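Local coordinates for major capsid protein P2 (Pseudoalteromonas phage pm2, PDB 2VVF) that forms, as a trimer, the double jelly-roll building block of the protein capsid of a marine, lipid-containing bacteriophage, at residues A[38-52]-A[111-125]. Sequence-based numbering, arbitrary orientation.
Sequences GVTPSQIKNVRVELD and LTTCEIKFDIDEAAA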
ATOM      1  N   GLY A  38      15.739 -28.425  -9.586  1.00 29.05           N
ATOM      2  CA  GLY A  38      15.842 -29.862  -9.812  1.00 28.92           C
ATOM      3  C   GLY A  38      14.722 -30.581  -9.065  1.00 33.02           C
ATOM      4  O   GLY A  38      14.756 -31.798  -8.883  1.00 32.53           O
ATOM      5  N   VAL A  39      13.730 -29.810  -8.631  1.00 29.64           N
ATOM      6  CA  VAL A  39      12.587 -30.350  -7.905  1.00 29.37           C
ATOM      7  C   VAL A  39      11.445 -29.340  -7.923  1.00 33.15           C
ATOM      8  O   VAL A  39      11.677 -28.133  -7.939  1.00 32.55           O
ATOM      9  CB  VAL A  39      12.966 -30.727  -6.455  1.00 33.17           C
ATOM     10  CG1 VAL A  39      13.316 -29.480  -5.649  1.00 32.93           C
ATOM     11  CG2 VAL A  39      11.836 -31.491  -5.792  1.00 32.93           C
ATOM     12  N   THR A  40      10.213 -29.839  -7.922  1.00 30.01           N
ATOM     13  CA  THR A  40       9.040 -28.973  -7.917  1.00 29.92           C
ATOM     14  C   THR A  40       8.572 -28.744  -6.484  1.00 34.31           C
ATOM     15  O   THR A  40       8.849 -29.550  -5.595  1.00 33.91           O
ATOM     16  CB  THR A  40       7.906 -29.537  -8.798  1.00 36.87           C
ATOM     17  OG1 THR A  40       7.174 -30.531  -8.069  1.00 36.03           O
ATOM     18  CG2 THR A  40       8.470 -30.154 -10.068  1.00 34.91           C
ATOM     19  N   PRO A  41       7.870 -27.637  -6.260  1.00 31.10           N
ATOM     20  CA  PRO A  41       7.368 -27.318  -4.928  1.00 30.94           C
ATOM     21  C   PRO A  41       6.461 -28.435  -4.422  1.00 34.57           C
ATOM     22  O   PRO A  41       6.413 -28.717  -3.224  1.00 34.12           O
ATOM     23  CB  PRO A  41       6.559 -26.040  -5.162  1.00 32.67           C
ATOM     24  CG  PRO A  41       7.208 -25.405  -6.335  1.00 37.04           C
ATOM     25  CD  PRO A  41       7.640 -26.541  -7.217  1.00 32.56           C
ATOM     26  N   SER A  42       5.754 -29.074  -5.348  1.00 31.06           N
ATOM     27  CA  SER A  42       4.853 -30.168  -5.007  1.00 30.90           C
ATOM     28  C   SER A  42       5.635 -31.437  -4.674  1.00 34.52           C
ATOM     29  O   SER A  42       5.093 -32.379  -4.096  1.00 34.15           O
ATOM     30  CB  SER A  42       3.872 -30.433  -6.153  1.00 34.55           C
ATOM     31  OG  SER A  42       3.704 -29.276  -6.955  1.00 43.89           O
ATOM     32  N   GLN A  43       6.915 -31.448  -5.035  1.00 30.64           N
ATOM     33  CA  GLN A  43       7.775 -32.593  -4.762  1.00 30.12           C
ATOM     34  C   GLN A  43       8.445 -32.469  -3.395  1.00 33.65           C
ATOM     35  O   GLN A  43       9.142 -33.381  -2.950  1.00 33.41           O
ATOM     36  CB  GLN A  43       8.813 -32.778  -5.873  1.00 31.29           C
ATOM     37  CG  GLN A  43       8.407 -33.802  -6.925  1.00 39.14           C
ATOM     38  CD  GLN A  43       9.165 -33.643  -8.228  1.00 53.47           C
ATOM     39  OE1 GLN A  43      10.048 -32.793  -8.349  1.00 47.87           O
ATOM     40  NE2 GLN A  43       8.823 -34.465  -9.214  1.00 45.05           N
ATOM     41  N   ILE A  44       8.221 -31.340  -2.733  1.00 29.71           N
ATOM     42  CA  ILE A  44       8.748 -31.112  -1.389  1.00 29.26           C
ATOM     43  C   ILE A  44       7.571 -31.307  -0.441  1.00 32.91           C
ATOM     44  O   ILE A  44       6.819 -30.371  -0.167  1.00 32.31           O
ATOM     45  CB  ILE A  44       9.360 -29.706  -1.247  1.00 32.17           C
ATOM     46  CG1 ILE A  44      10.518 -29.525  -2.231  1.00 32.50           C
ATOM     47  CG2 ILE A  44       9.824 -29.471   0.181  1.00 32.61           C
ATOM     48  CD1 ILE A  44      11.770 -30.281  -1.849  1.00 39.33           C
ATOM     49  N   LYS A  45       7.384 -32.544   0.007  1.00 29.44           N
ATOM     50  CA  LYS A  45       6.242 -32.898   0.840  1.00 29.12           C
ATOM     51  C   LYS A  45       6.439 -32.808   2.348  1.00 32.85           C
ATOM     52  O   LYS A  45       7.559 -32.710   2.844  1.00 32.19           O
ATOM     53  CB  LYS A  45       5.724 -34.288   0.462  1.00 31.55           C
ATOM     54  CG  LYS A  45       5.744 -34.571  -1.033  1.00 44.79           C
ATOM     55  CD  LYS A  45       5.684 -36.065  -1.314  1.00 54.83           C
ATOM     56  CE  LYS A  45       6.940 -36.767  -0.823  1.00 66.51           C
ATOM     57  NZ  LYS A  45       6.810 -38.251  -0.872  1.00 75.58           N
ATOM     58  N   ASN A  46       5.320 -32.856   3.064  1.00 29.71           N
ATOM     59  CA  ASN A  46       5.302 -32.816   4.520  1.00 29.57           C
ATOM     60  C   ASN A  46       6.240 -31.784   5.132  1.00 33.23           C
ATOM     61  O   ASN A  46       7.157 -32.126   5.875  1.00 32.98           O
ATOM     62  CB  ASN A  46       5.560 -34.206   5.101  1.00 30.85           C
ATOM     63  CG  ASN A  46       4.727 -35.281   4.425  1.00 55.76           C
ATOM     64  OD1 ASN A  46       3.519 -35.120   4.238  1.00 50.37           O
ATOM     65  ND2 ASN A  46       5.373 -36.373   4.029  1.00 48.20           N
ATOM     66  N   VAL A  47       5.986 -30.515   4.834  1.00 29.55           N
ATOM     67  CA  VAL A  47       6.788 -29.431   5.380  1.00 29.17           C
ATOM     68  C   VAL A  47       6.284 -29.096   6.779  1.00 33.07           C
ATOM     69  O   VAL A  47       5.127 -28.719   6.958  1.00 32.85           O
ATOM     70  CB  VAL A  47       6.766 -28.198   4.462  1.00 32.88           C
ATOM     71  CG1 VAL A  47       7.711 -27.126   4.987  1.00 32.67           C
ATOM     72  CG2 VAL A  47       7.129 -28.593   3.037  1.00 32.56           C
ATOM     73  N   ARG A  48       7.147 -29.266   7.773  1.00 29.71           N
ATOM     74  CA  ARG A  48       6.768 -28.998   9.151  1.00 29.32           C
ATOM     75  C   ARG A  48       7.730 -28.046   9.843  1.00 32.33           C
ATOM     76  O   ARG A  48       8.944 -28.247   9.826  1.00 31.96           O
ATOM     77  CB  ARG A  48       6.673 -30.303   9.949  1.00 29.82           C
ATOM     78  CG  ARG A  48       6.258 -31.514   9.125  1.00 41.25           C
ATOM     79  CD  ARG A  48       6.730 -32.813   9.767  1.00 52.11           C
ATOM     80  NE  ARG A  48       8.101 -33.149   9.389  1.00 61.60           N
ATOM     81  CZ  ARG A  48       8.426 -34.004   8.424  1.00 76.16           C
ATOM     82  NH1 ARG A  48       7.478 -34.617   7.730  1.00 63.83           N
ATOM     83  NH2 ARG A  48       9.702 -34.246   8.151  1.00 63.08           N
ATOM     84  N   VAL A  49       7.170 -27.015  10.464  1.00 28.02           N
ATOM     85  CA  VAL A  49       7.950 -26.053  11.226  1.00 27.48           C
ATOM     86  C   VAL A  49       7.847 -26.488  12.682  1.00 31.10           C
ATOM     87  O   VAL A  49       6.760 -26.491  13.259  1.00 30.62           O
ATOM     88  CB  VAL A  49       7.426 -24.617  11.025  1.00 31.12           C
ATOM     89  CG1 VAL A  49       8.175 -23.648  11.919  1.00 30.82           C
ATOM     90  CG2 VAL A  49       7.546 -24.206   9.565  1.00 30.90           C
ATOM     91  N   GLU A  50       8.968 -26.910  13.257  1.00 27.64           N
ATOM     92  CA  GLU A  50       8.968 -27.401  14.629  1.00 27.28           C
ATOM     93  C   GLU A  50       9.790 -26.564  15.601  1.00 31.58           C
ATOM     94  O   GLU A  50      10.941 -26.222  15.332  1.00 31.04           O
ATOM     95  CB  GLU A  50       9.427 -28.858  14.678  1.00 28.50           C
ATOM     96  CG  GLU A  50       8.707 -29.765  13.694  1.00 37.35           C
ATOM     97  CD  GLU A  50       9.153 -31.205  13.808  1.00 52.51           C
ATOM     98  OE1 GLU A  50      10.217 -31.453  14.412  1.00 45.73           O
ATOM     99  OE2 GLU A  50       8.437 -32.091  13.296  1.00 43.57           O
ATOM    100  N   LEU A  51       9.185 -26.263  16.744  1.00 28.62           N
ATOM    101  CA  LEU A  51       9.843 -25.508  17.800  1.00 28.62           C
ATOM    102  C   LEU A  51       9.970 -26.424  19.010  1.00 32.60           C
ATOM    103  O   LEU A  51       8.968 -26.800  19.619  1.00 32.20           O
ATOM    104  CB  LEU A  51       9.013 -24.278  18.173  1.00 28.78           C
ATOM    105  CG  LEU A  51       8.689 -23.267  17.070  1.00 33.56           C
ATOM    106  CD1 LEU A  51       8.325 -21.919  17.677  1.00 33.73           C
ATOM    107  CD2 LEU A  51       9.852 -23.125  16.101  1.00 35.93           C
ATOM    108  N   ASP A  52      11.199 -26.811  19.334  1.00 29.16           N
ATOM    109  CA  ASP A  52      11.443 -27.702  20.463  1.00 28.89           C
ATOM    110  C   ASP A  52      10.836 -29.085  20.228  1.00 32.82           C
ATOM    111  O   ASP A  52      10.406 -29.752  21.168  1.00 32.35           O
ATOM    112  CB  ASP A  52      10.901 -27.095  21.761  1.00 30.46           C
ATOM    113  CG  ASP A  52      11.898 -26.171  22.434  1.00 38.54           C
ATOM    114  OD1 ASP A  52      12.980 -25.937  21.856  1.00 38.62           O
ATOM    115  OD2 ASP A  52      11.603 -25.676  23.544  1.00 44.16           O
ATOM    116  N   LEU A 111      14.434 -21.164  23.196  1.00 31.56           N
ATOM    117  CA  LEU A 111      14.210 -22.389  22.433  1.00 31.38           C
ATOM    118  C   LEU A 111      15.411 -23.327  22.512  1.00 35.30           C
ATOM    119  O   LEU A 111      16.543 -22.888  22.711  1.00 34.80           O
ATOM    120  CB  LEU A 111      13.929 -22.053  20.962  1.00 31.34           C
ATOM    121  CG  LEU A 111      12.494 -21.654  20.619  1.00 35.86           C
ATOM    122  CD1 LEU A 111      12.281 -21.521  19.324  1.00 35.95           C
ATOM    123  CD2 LEU A 111      11.636 -22.682  20.765  1.00 38.05           C
ATOM    124  N   THR A 112      15.155 -24.618  22.334  1.00 32.00           N
ATOM    125  CA  THR A 112      16.215 -25.619  22.342  1.00 31.94           C
ATOM    126  C   THR A 112      16.487 -26.053  20.905  1.00 35.77           C
ATOM    127  O   THR A 112      17.624 -26.355  20.538  1.00 35.43           O
ATOM    128  CB  THR A 112      15.862 -26.818  23.238  1.00 40.33           C
ATOM    129  OG1 THR A 112      15.669 -26.371  24.585  1.00 39.86           O
ATOM    130  CG2 THR A 112      16.979 -27.854  23.203  1.00 38.62           C
ATOM    131  N   THR A 113      15.435 -26.060  20.093  1.00 32.05           N
ATOM    132  CA  THR A 113      15.550 -26.423  18.687  1.00 31.73           C
ATOM    133  C   THR A 113      14.513 -25.723  17.815  1.00 35.06           C
ATOM    134  O   THR A 113      13.350 -25.584  18.194  1.00 34.74           O
ATOM    135  CB  THR A 113      15.512 -27.951  18.476  1.00 40.02           C
ATOM    136  OG1 THR A 113      14.198 -28.450  18.762  1.00 39.76           O
ATOM    137  CG2 THR A 113      16.525 -28.643  19.370  1.00 38.73           C
ATOM    138  N   CYS A 114      14.953 -25.289  16.641  1.00 31.09           N
ATOM    139  CA  CYS A 114      14.083 -24.651  15.661  1.00 30.76           C
ATOM    140  C   CYS A 114      14.371 -25.329  14.327  1.00 33.93           C
ATOM    141  O   CYS A 114      15.477 -25.228  13.795  1.00 33.54           O
ATOM    142  CB  CYS A 114      14.359 -23.150  15.575  1.00 31.08           C
ATOM    143  SG  CYS A 114      12.937 -22.180  15.020  1.00 35.00           S
ATOM    144  N   GLU A 115      13.390 -26.058  13.812  1.00 29.74           N
ATOM    145  CA  GLU A 115      13.585 -26.817  12.587  1.00 29.31           C
ATOM    146  C   GLU A 115      12.486 -26.647  11.545  1.00 32.27           C
ATOM    147  O   GLU A 115      11.327 -26.381  11.869  1.00 31.77           O
ATOM    148  CB  GLU A 115      13.697 -28.303  12.935  1.00 30.80           C
ATOM    149  CG  GLU A 115      14.956 -28.980  12.435  1.00 42.46           C
ATOM    150  CD  GLU A 115      15.166 -30.340  13.071  1.00 64.82           C
ATOM    151  OE1 GLU A 115      15.695 -30.391  14.201  1.00 59.33           O
ATOM    152  OE2 GLU A 115      14.786 -31.356  12.452  1.00 60.77           O
ATOM    153  N   ILE A 116      12.862 -26.863  10.289  1.00 27.85           N
ATOM    154  CA  ILE A 116      11.924 -26.842   9.177  1.00 27.30           C
ATOM    155  C   ILE A 116      12.146 -28.141   8.412  1.00 30.73           C
ATOM    156  O   ILE A 116      12.994 -28.216   7.522  1.00 30.03           O
ATOM    157  CB  ILE A 116      12.114 -25.614   8.269  1.00 30.27           C
ATOM    158  CG1 ILE A 116      11.708 -24.338   9.005  1.00 30.58           C
ATOM    159  CG2 ILE A 116      11.288 -25.763   7.001  1.00 30.59           C
ATOM    160  CD1 ILE A 116      11.803 -23.094   8.149  1.00 36.31           C
ATOM    161  N   LYS A 117      11.421 -29.179   8.811  1.00 27.23           N
ATOM    162  CA  LYS A 117      11.560 -30.493   8.204  1.00 26.96           C
ATOM    163  C   LYS A 117      10.693 -30.661   6.963  1.00 31.21           C
ATOM    164  O   LYS A 117       9.667 -29.999   6.813  1.00 30.96           O
ATOM    165  CB  LYS A 117      11.240 -31.589   9.224  1.00 29.14           C
ATOM    166  CG  LYS A 117      12.181 -31.620  10.417  1.00 40.15           C
ATOM    167  CD  LYS A 117      11.531 -32.292  11.615  1.00 48.95           C
ATOM    168  CE  LYS A 117      11.843 -33.779  11.656  1.00 59.07           C
ATOM    169  NZ  LYS A 117      11.945 -34.286  13.052  1.00 68.04           N
ATOM    170  N   PHE A 118      11.115 -31.561   6.082  1.00 27.87           N
ATOM    171  CA  PHE A 118      10.389 -31.837   4.850  1.00 27.68           C
ATOM    172  C   PHE A 118      10.960 -33.080   4.179  1.00 31.98           C
ATOM    173  O   PHE A 118      12.084 -33.488   4.464  1.00 31.43           O
ATOM    174  CB  PHE A 118      10.465 -30.638   3.898  1.00 29.36           C
ATOM    175  CG  PHE A 118      11.866 -30.265   3.502  1.00 30.83           C
ATOM    176  CD1 PHE A 118      12.601 -29.370   4.260  1.00 33.76           C
ATOM    177  CD2 PHE A 118      12.453 -30.822   2.375  1.00 32.95           C
ATOM    178  CE1 PHE A 118      13.893 -29.031   3.901  1.00 34.60           C
ATOM    179  CE2 PHE A 118      13.745 -30.486   2.011  1.00 35.66           C
ATOM    180  CZ  PHE A 118      14.465 -29.590   2.774  1.00 33.70           C
ATOM    181  N   ASP A 119      10.176 -33.676   3.287  1.00 29.18           N
ATOM    182  CA  ASP A 119      10.601 -34.869   2.570  1.00 29.32           C
ATOM    183  C   ASP A 119      10.718 -34.583   1.076  1.00 34.41           C
ATOM    184  O   ASP A 119       9.834 -33.960   0.483  1.00 34.15           O
ATOM    185  CB  ASP A 119       9.607 -36.011   2.797  1.00 31.01           C
ATOM    186  CG  ASP A 119       9.296 -36.231   4.265  1.00 40.38           C
ATOM    187  OD1 ASP A 119      10.218 -36.100   5.097  1.00 40.92           O
ATOM    188  OD2 ASP A 119       8.128 -36.536   4.587  1.00 45.53           O
ATOM    189  N   ILE A 120      11.809 -35.036   0.469  1.00 31.65           N
ATOM    190  CA  ILE A 120      12.013 -34.840  -0.960  1.00 31.89           C
ATOM    191  C   ILE A 120      11.460 -36.038  -1.724  1.00 37.08           C
ATOM    192  O   ILE A 120      11.855 -37.181  -1.480  1.00 36.45           O
ATOM    193  CB  ILE A 120      13.497 -34.588  -1.300  1.00 34.87           C
ATOM    194  CG1 ILE A 120      14.090 -33.539  -0.358  1.00 35.24           C
ATOM    195  CG2 ILE A 120      13.645 -34.152  -2.753  1.00 35.33           C
ATOM    196  CD1 ILE A 120      15.525 -33.174  -0.676  1.00 41.47           C
ATOM    197  N   ASP A 121      10.527 -35.780  -2.634  1.00 34.93           N
ATOM    198  CA  ASP A 121       9.920 -36.851  -3.416  1.00 35.33           C
ATOM    199  C   ASP A 121      10.974 -37.671  -4.155  1.00 40.28           C
ATOM    200  O   ASP A 121      12.041 -37.166  -4.506  1.00 39.80           O
ATOM    201  CB  ASP A 121       8.890 -36.295  -4.400  1.00 37.17           C
ATOM    202  CG  ASP A 121       8.034 -37.382  -5.024  1.00 47.23           C
ATOM    203  OD1 ASP A 121       7.171 -37.941  -4.315  1.00 47.83           O
ATOM    204  OD2 ASP A 121       8.227 -37.681  -6.221  1.00 53.08           O
ATOM    205  N   GLU A 122      10.661 -38.940  -4.387  1.00 37.75           N
ATOM    206  CA  GLU A 122      11.568 -39.851  -5.073  1.00 37.94           C
ATOM    207  C   GLU A 122      11.746 -39.493  -6.546  1.00 41.80           C
ATOM    208  O   GLU A 122      12.783 -39.785  -7.142  1.00 41.35           O
ATOM    209  CB  GLU A 122      11.055 -41.285  -4.953  1.00 39.51           C
ATOM    210  CG  GLU A 122      12.143 -42.323  -4.764  1.00 52.56           C
ATOM    211  CD  GLU A 122      11.583 -43.723  -4.614  1.00 80.67           C
ATOM    212  OE1 GLU A 122      10.716 -43.926  -3.737  1.00 79.70           O
ATOM    213  OE2 GLU A 122      12.002 -44.617  -5.379  1.00 77.28           O
ATOM    214  N   ALA A 123      10.724 -38.872  -7.129  1.00 38.34           N
ATOM    215  CA  ALA A 123      10.751 -38.493  -8.537  1.00 38.15           C
ATOM    216  C   ALA A 123      11.576 -37.237  -8.812  1.00 42.23           C
ATOM    217  O   ALA A 123      11.791 -36.871  -9.969  1.00 42.02           O
ATOM    218  CB  ALA A 123       9.334 -38.324  -9.066  1.00 38.83           C
ATOM    219  N   ALA A 124      12.030 -36.579  -7.750  1.00 38.66           N
ATOM    220  CA  ALA A 124      12.823 -35.359  -7.887  1.00 38.44           C
ATOM    221  C   ALA A 124      13.986 -35.548  -8.857  1.00 42.46           C
ATOM    222  O   ALA A 124      14.827 -36.425  -8.671  1.00 42.21           O
ATOM    223  CB  ALA A 124      13.329 -34.894  -6.526  1.00 39.12           C
ATOM    224  N   ALA A 125      14.023 -34.714  -9.893  1.00 39.08           N
ATOM    225  CA  ALA A 125      15.070 -34.781 -10.910  1.00 38.91           C
ATOM    226  C   ALA A 125      16.480 -34.738 -10.320  1.00 42.46           C
ATOM    227  O   ALA A 125      17.235 -35.704 -10.420  1.00 42.24           O
ATOM    228  CB  ALA A 125      14.884 -33.668 -11.933  1.00 39.66           C
TER
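D52 OD1 is gripped by two backbone N-H groups at the end of strand 44-51. T112 N, 2.6 Å from D52 OD1, binds its syn lone pair, whereas T113 N comes in nearly along the C-O axis. D52 N returns a bond to T113 O, fastening the strand end to the chain leading into strand 114-120. From there the two strands run antiparallel, with paired backbone bonds at E50/E115, R48/K117 and K45/D119. Between K45 and R48 the register slips by one residue, a beta bulge containing N46. Here N46 holds its amide beside the backbone N (chi1 -47°), and ND2 gives a nearly straight bond of 2.8 Å to the anti lone pair of D119 OD2; amide and carboxylate planes stand 74° apart. D119 OD1 lies at the edge of the R48 guanidinium, in a long salt bridge of 3.6 Å to R48 NH2, and is also hydrogen-bonded to S18 of the neighbouring strand 18-23. On the same face, R48 crosses K117, its NH2 3.3 Å from K117 CB. The K117 chain bends at chi3 over the E50 carboxylate, bringing NZ to 3.6 Å from E50 OE1. The other face is apolar. I44 CG2 lies 3.7 Å from F118 CD2, V49 meets I116, and L51 CD2 touches C114 SG. Beyond the strands, D121 N binds Q43 O, and D121 OD2 closes an Asx turn onto A123 N. This is the central strand pair of a four-stranded jelly-roll sheet in the N-terminal domain, flanked by strands 18-23 and 54-59. Its chemistry is two-sided: an apolar face backs onto a partly exposed face of mixed charges, where loose bridges from E50 and D119 probably offset the neighbouring cations K117 and R48.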